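PDB 5G2F: type-iv like pilin ttha1222 from Thermus thermophilus, which is a type IV-like pilin of natural competence, whose precise role is unknown but which probably serves in DNA uptake. Local coordinates for residues A[13-18]-A[58-63]; A[45-50]-A[62-67]. All blocks are in the same frame, centred on the assembly; numbering follows the deposited sequence.

Both contacts lie in the soluble part of the pilin, built as a helix packed on an antiparallel sheet, and they meet on strand 60-66. Contact 1 sets helix 3-19 against the first half of that strand; contact 2 pairs its second half with strand 47-54, the neighbouring strand of the sheet and the first arm of a beta hairpin. Their centres are about 14 Å apart; both include Ile62 and Glu63, and Ile62 touches its partner segment in each. Along the chain the order is helix, then strand 47-54, then the shared strand. Strand 60-66 is therefore held in two ways: alternate side chains pack on the helix, while its backbone bonds to the neighbouring strands, the arrangement of a pilin globular domain.

Contact 1: A[13-18]-A[58-63]; sequences NVALAL and LDYVIE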
loop_
_atom_site.group_PDB
_atom_site.type_symbol
_atom_site.label_atom_id
_atom_site.label_comp_id
_atom_site.label_asym_id
_atom_site.label_seq_id
_atom_site.Cartn_x
_atom_site.Cartn_y
_atom_site.Cartn_z
ATOM N N ASN A 13 12.475 5.912 -8.387
ATOM C CA ASN A 13 12.758 4.967 -7.283
ATOM C C ASN A 13 11.598 4.020 -6.962
ATOM O O ASN A 13 11.846 2.835 -6.675
ATOM C CB ASN A 13 13.265 5.718 -6.031
ATOM C CG ASN A 13 14.734 6.069 -6.137
ATOM O OD1 ASN A 13 15.522 5.320 -6.716
ATOM N ND2 ASN A 13 15.124 7.199 -5.547
ATOM N N VAL A 14 10.348 4.499 -7.096
ATOM C CA VAL A 14 9.172 3.640 -6.972
ATOM C C VAL A 14 9.208 2.548 -8.047
ATOM O O VAL A 14 9.059 1.366 -7.766
ATOM C CB VAL A 14 7.857 4.443 -7.051
ATOM C CG1 VAL A 14 6.637 3.544 -7.078
ATOM C CG2 VAL A 14 7.763 5.395 -5.870
ATOM N N ALA A 15 9.435 2.968 -9.293
ATOM C CA ALA A 15 9.547 2.015 -10.410
ATOM C C ALA A 15 10.643 0.965 -10.180
ATOM O O ALA A 15 10.389 -0.224 -10.354
ATOM C CB ALA A 15 9.830 2.749 -11.705
ATOM N N LEU A 16 11.839 1.413 -9.817
ATOM C CA LEU A 16 12.946 0.471 -9.512
ATOM C C LEU A 16 12.572 -0.521 -8.413
ATOM O O LEU A 16 12.832 -1.713 -8.531
ATOM C CB LEU A 16 14.213 1.196 -9.095
ATOM C CG LEU A 16 14.949 1.911 -10.222
ATOM C CD1 LEU A 16 15.955 2.906 -9.658
ATOM C CD2 LEU A 16 15.641 0.911 -11.138
ATOM N N ALA A 17 11.884 -0.036 -7.396
ATOM C CA ALA A 17 11.398 -0.926 -6.341
ATOM C C ALA A 17 10.378 -1.961 -6.842
ATOM O O ALA A 17 10.419 -3.148 -6.462
ATOM C CB ALA A 17 10.806 -0.104 -5.200
ATOM N N LEU A 18 9.458 -1.530 -7.694
ATOM C CA LEU A 18 8.483 -2.431 -8.267
ATOM C C LEU A 18 9.148 -3.508 -9.170
ATOM O O LEU A 18 8.779 -4.679 -9.153
ATOM C CB LEU A 18 7.432 -1.623 -9.086
ATOM C CG LEU A 18 6.419 -0.840 -8.285
ATOM C CD1 LEU A 18 5.514 -0.030 -9.182
ATOM C CD2 LEU A 18 5.534 -1.737 -7.401
ATOM N N LEU A 58 2.110 -7.448 -15.935
ATOM C CA LEU A 58 3.451 -6.962 -16.179
ATOM C C LEU A 58 3.591 -5.431 -16.098
ATOM O O LEU A 58 4.624 -4.965 -15.668
ATOM C CB LEU A 58 3.949 -7.361 -17.565
ATOM C CG LEU A 58 4.154 -8.845 -17.890
ATOM C CD1 LEU A 58 4.626 -8.960 -19.341
ATOM C CD2 LEU A 58 5.132 -9.448 -16.926
ATOM N N ASP A 59 2.590 -4.694 -16.536
ATOM C CA ASP A 59 2.742 -3.275 -16.851
ATOM C C ASP A 59 2.019 -2.416 -15.817
ATOM O O ASP A 59 0.899 -2.674 -15.463
ATOM C CB ASP A 59 2.160 -2.909 -18.257
ATOM C CG ASP A 59 2.777 -3.683 -19.403
ATOM O OD1 ASP A 59 4.001 -4.022 -19.361
ATOM O OD2 ASP A 59 1.995 -3.916 -20.361
ATOM N N TYR A 60 2.680 -1.351 -15.396
ATOM C CA TYR A 60 2.095 -0.422 -14.447
ATOM C C TYR A 60 2.318 1.016 -14.890
ATOM O O TYR A 60 3.210 1.312 -15.714
ATOM C CB TYR A 60 2.683 -0.613 -13.017
ATOM C CG TYR A 60 4.165 -0.528 -12.925
ATOM C CD1 TYR A 60 4.816 0.696 -12.771
ATOM C CD2 TYR A 60 4.951 -1.647 -13.067
ATOM C CE1 TYR A 60 6.193 0.772 -12.723
ATOM C CE2 TYR A 60 6.332 -1.573 -12.989
ATOM C CZ TYR A 60 6.944 -0.374 -12.809
ATOM O OH TYR A 60 8.323 -0.273 -12.835
ATOM N N VAL A 61 1.537 1.907 -14.263
ATOM C CA VAL A 61 1.661 3.315 -14.441
ATOM C C VAL A 61 1.679 3.948 -13.067
ATOM O O VAL A 61 0.791 3.662 -12.242
ATOM C CB VAL A 61 0.467 3.898 -15.232
ATOM C CG1 VAL A 61 0.681 5.377 -15.504
ATOM C CG2 VAL A 61 0.317 3.181 -16.560
ATOM N N ILE A 62 2.685 4.771 -12.823
ATOM C CA ILE A 62 2.750 5.540 -11.584
ATOM C C ILE A 62 2.338 6.967 -11.883
ATOM O O ILE A 62 2.883 7.585 -12.809
ATOM C CB ILE A 62 4.197 5.569 -11.015
ATOM C CG1 ILE A 62 4.705 4.141 -10.782
ATOM C CG2 ILE A 62 4.257 6.395 -9.754
ATOM C CD1 ILE A 62 6.215 4.041 -10.674
ATOM N N GLU A 63 1.432 7.504 -11.086
ATOM C CA GLU A 63 1.008 8.901 -11.199
ATOM C C GLU A 63 1.276 9.602 -9.913
ATOM O O GLU A 63 0.840 9.121 -8.852
ATOM C CB GLU A 63 -0.488 8.985 -11.434
ATOM C CG GLU A 63 -0.960 8.495 -12.779
ATOM C CD GLU A 63 -2.470 8.419 -12.802
ATOM O OE1 GLU A 63 -3.119 9.462 -13.094
ATOM O OE2 GLU A 63 -3.015 7.336 -12.465
#
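Leu18 lays its CD1 methyl over the middle of the Tyr60 ring, 3.7 Å from the ring centroid and 13° off the normal, a well-centred CH-pi contact. Its CB lies near CZ and CE2 of the same ring. Tyr60 CB points toward the helix, and chi1 of 55° sets CG between the backbone N and the carbonyl carbon. Two residues on, Ile62 extends its CD1 into the angle between Val14 and Ala15: CD1 is 3.7 Å from Val14 CG1 and 4.0 Å from Ala15 CB. This is the tight, buried part, one helical face of Val14, Ala15 and Leu18 against alternate residues of the strand. The other sides are looser: the CB bond of Leu16 leads away from the strand, to an exposed side where Ala2 of a second subunit touches it, while the CB of Val61 points away from the helix.

The phenol oxygen, Tyr60 OH, comes within 3.2 Å of Ala15 O without a hydrogen bond between them; its hydrogen-bond partner is Glu19 OE2, just beyond the segment. An alanine in place of Tyr60 would probably leave Leu18 CD1 without the ring it covers and Glu19 without its hydroxyl partner. Across the two segments the chemistry is thus apolar, and what joins helix to sheet here is shape and dispersion, with one polar tie from the tyrosine tip to the helix end.

Contact 2: A[45-50]-A[62-67]; sequences KTVTAC and IEASLD
Thr46 and Asp67 are tied twice. Asp67 N donates to Thr46 O at 2.9 Å, and Thr46 OG1, anti to its backbone N (chi1 -173°), is thereby placed to donate to Asp67 O at 2.7 Å, tilted 29° from that carbonyl plane. Further along, Ser65 uses both its N and its O toward strand 47-54: Thr48 N donates to Ser65 O at 2.9 Å, and Ser65 N donates to Ala49 O at 2.9 Å. Thr48 and Ala49 together face the single Ser65, a classic beta bulge that shifts the register by one between the Val47-Leu66 and Ala49-Ser65 pairs. The Thr48 CG2 methyl rests 3.7 Å from Asp67 OD1, the two side chains crossing at about a right angle.

On the buried face, Val47 CG2 meets Leu66 CD2 at 3.8 Å, and Cys50 SG lies 4.1 Å from Ile62 CG2, with Ala64 between these two groups. Ala49 and Ser65 occupy the opposite, partly exposed face.

Outward from this first shell, helix 3-19 covers the buried side, Leu4 packing on Leu66 and Val11 on Ala64. The disulfide from Cys50 to Cys36 ties the strand covalently to the loop before it. Backbone bonds therefore set the register of this hairpin, the bulge absorbs the extra residue while keeping Val47 and Cys50 on the helix-facing side, and the disulfide links Cys50, on that side, to Cys36 in the preceding loop.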
loop_
_atom_site.group_PDB
_atom_site.type_symbol
_atom_site.label_atom_id
_atom_site.label_comp_id
_atom_site.label_asym_id
_atom_site.label_seq_id
_atom_site.Cartn_x
_atom_site.Cartn_y
_atom_site.Cartn_z
ATOM N N LYS A 45 8.503 16.059 0.151
ATOM C CA LYS A 45 7.199 16.582 0.567
ATOM C C LYS A 45 6.443 17.171 -0.618
ATOM O O LYS A 45 5.225 17.258 -0.587
ATOM C CB LYS A 45 7.328 17.566 1.744
ATOM C CG LYS A 45 8.145 18.798 1.452
ATOM C CD LYS A 45 8.214 19.729 2.672
ATOM C CE LYS A 45 9.368 20.711 2.536
ATOM N NZ LYS A 45 9.336 21.380 1.203
ATOM N N THR A 46 7.145 17.501 -1.700
ATOM C CA THR A 46 6.470 17.916 -2.937
ATOM C C THR A 46 5.476 16.859 -3.459
ATOM O O THR A 46 4.474 17.205 -4.095
ATOM C CB THR A 46 7.466 18.335 -4.064
ATOM O OG1 THR A 46 6.741 18.881 -5.176
ATOM C CG2 THR A 46 8.299 17.164 -4.573
ATOM N N VAL A 47 5.748 15.583 -3.203
ATOM C CA VAL A 47 4.846 14.528 -3.656
ATOM C C VAL A 47 3.656 14.415 -2.708
ATOM O O VAL A 47 3.786 13.930 -1.586
ATOM C CB VAL A 47 5.541 13.174 -3.767
ATOM C CG1 VAL A 47 4.571 12.133 -4.297
ATOM C CG2 VAL A 47 6.761 13.279 -4.685
ATOM N N THR A 48 2.491 14.878 -3.161
ATOM C CA THR A 48 1.310 14.895 -2.321
ATOM C C THR A 48 0.337 13.786 -2.618
ATOM O O THR A 48 -0.516 13.479 -1.792
ATOM C CB THR A 48 0.566 16.249 -2.437
ATOM O OG1 THR A 48 0.169 16.482 -3.792
ATOM C CG2 THR A 48 1.458 17.376 -1.993
ATOM N N ALA A 49 0.458 13.159 -3.794
ATOM C CA ALA A 49 -0.378 12.025 -4.141
ATOM C C ALA A 49 0.481 11.105 -5.034
ATOM O O ALA A 49 1.369 11.591 -5.739
ATOM C CB ALA A 49 -1.631 12.453 -4.880
ATOM N N CYS A 50 0.280 9.804 -4.900
ATOM C CA CYS A 50 1.058 8.828 -5.635
ATOM C C CYS A 50 0.291 7.521 -5.750
ATOM O O CYS A 50 0.032 6.858 -4.750
ATOM C CB CYS A 50 2.417 8.621 -4.967
ATOM S SG CYS A 50 3.713 7.837 -5.982
ATOM N N ILE A 62 2.685 4.771 -12.823
ATOM C CA ILE A 62 2.750 5.540 -11.584
ATOM C C ILE A 62 2.338 6.967 -11.883
ATOM O O ILE A 62 2.883 7.585 -12.809
ATOM C CB ILE A 62 4.197 5.569 -11.015
ATOM C CG1 ILE A 62 4.705 4.141 -10.782
ATOM C CG2 ILE A 62 4.257 6.395 -9.754
ATOM C CD1 ILE A 62 6.215 4.041 -10.674
ATOM N N GLU A 63 1.432 7.504 -11.086
ATOM C CA GLU A 63 1.008 8.901 -11.199
ATOM C C GLU A 63 1.276 9.602 -9.913
ATOM O O GLU A 63 0.840 9.121 -8.852
ATOM C CB GLU A 63 -0.488 8.985 -11.434
ATOM C CG GLU A 63 -0.960 8.495 -12.779
ATOM C CD GLU A 63 -2.470 8.419 -12.802
ATOM O OE1 GLU A 63 -3.119 9.462 -13.094
ATOM O OE2 GLU A 63 -3.015 7.336 -12.465
ATOM N N ALA A 64 2.041 10.666 -9.976
ATOM C CA ALA A 64 2.333 11.431 -8.780
ATOM C C ALA A 64 1.957 12.893 -8.988
ATOM O O ALA A 64 2.227 13.450 -10.048
ATOM C CB ALA A 64 3.795 11.292 -8.427
ATOM N N SER A 65 1.318 13.487 -7.981
ATOM C CA SER A 65 0.999 14.894 -7.987
ATOM C C SER A 65 2.012 15.600 -7.173
ATOM O O SER A 65 2.361 15.119 -6.077
ATOM C CB SER A 65 -0.371 15.164 -7.390
ATOM O OG SER A 65 -1.340 14.416 -8.071
ATOM N N LEU A 66 2.477 16.737 -7.700
ATOM C CA LEU A 66 3.495 17.521 -7.053
ATOM C C LEU A 66 2.944 18.895 -6.708
ATOM O O LEU A 66 2.198 19.512 -7.479
ATOM C CB LEU A 66 4.703 17.711 -7.970
ATOM C CG LEU A 66 5.265 16.469 -8.652
ATOM C CD1 LEU A 66 6.474 16.825 -9.502
ATOM C CD2 LEU A 66 5.621 15.420 -7.602
ATOM N N ASP A 67 3.301 19.406 -5.553
ATOM C CA ASP A 67 3.031 20.840 -5.381
ATOM C C ASP A 67 4.302 21.682 -5.312
ATOM O O ASP A 67 5.355 21.228 -4.873
ATOM C CB ASP A 67 2.075 21.157 -4.227
ATOM C CG ASP A 67 2.660 20.873 -2.902
ATOM O OD1 ASP A 67 3.696 20.183 -2.850
ATOM O OD2 ASP A 67 2.087 21.374 -1.910
#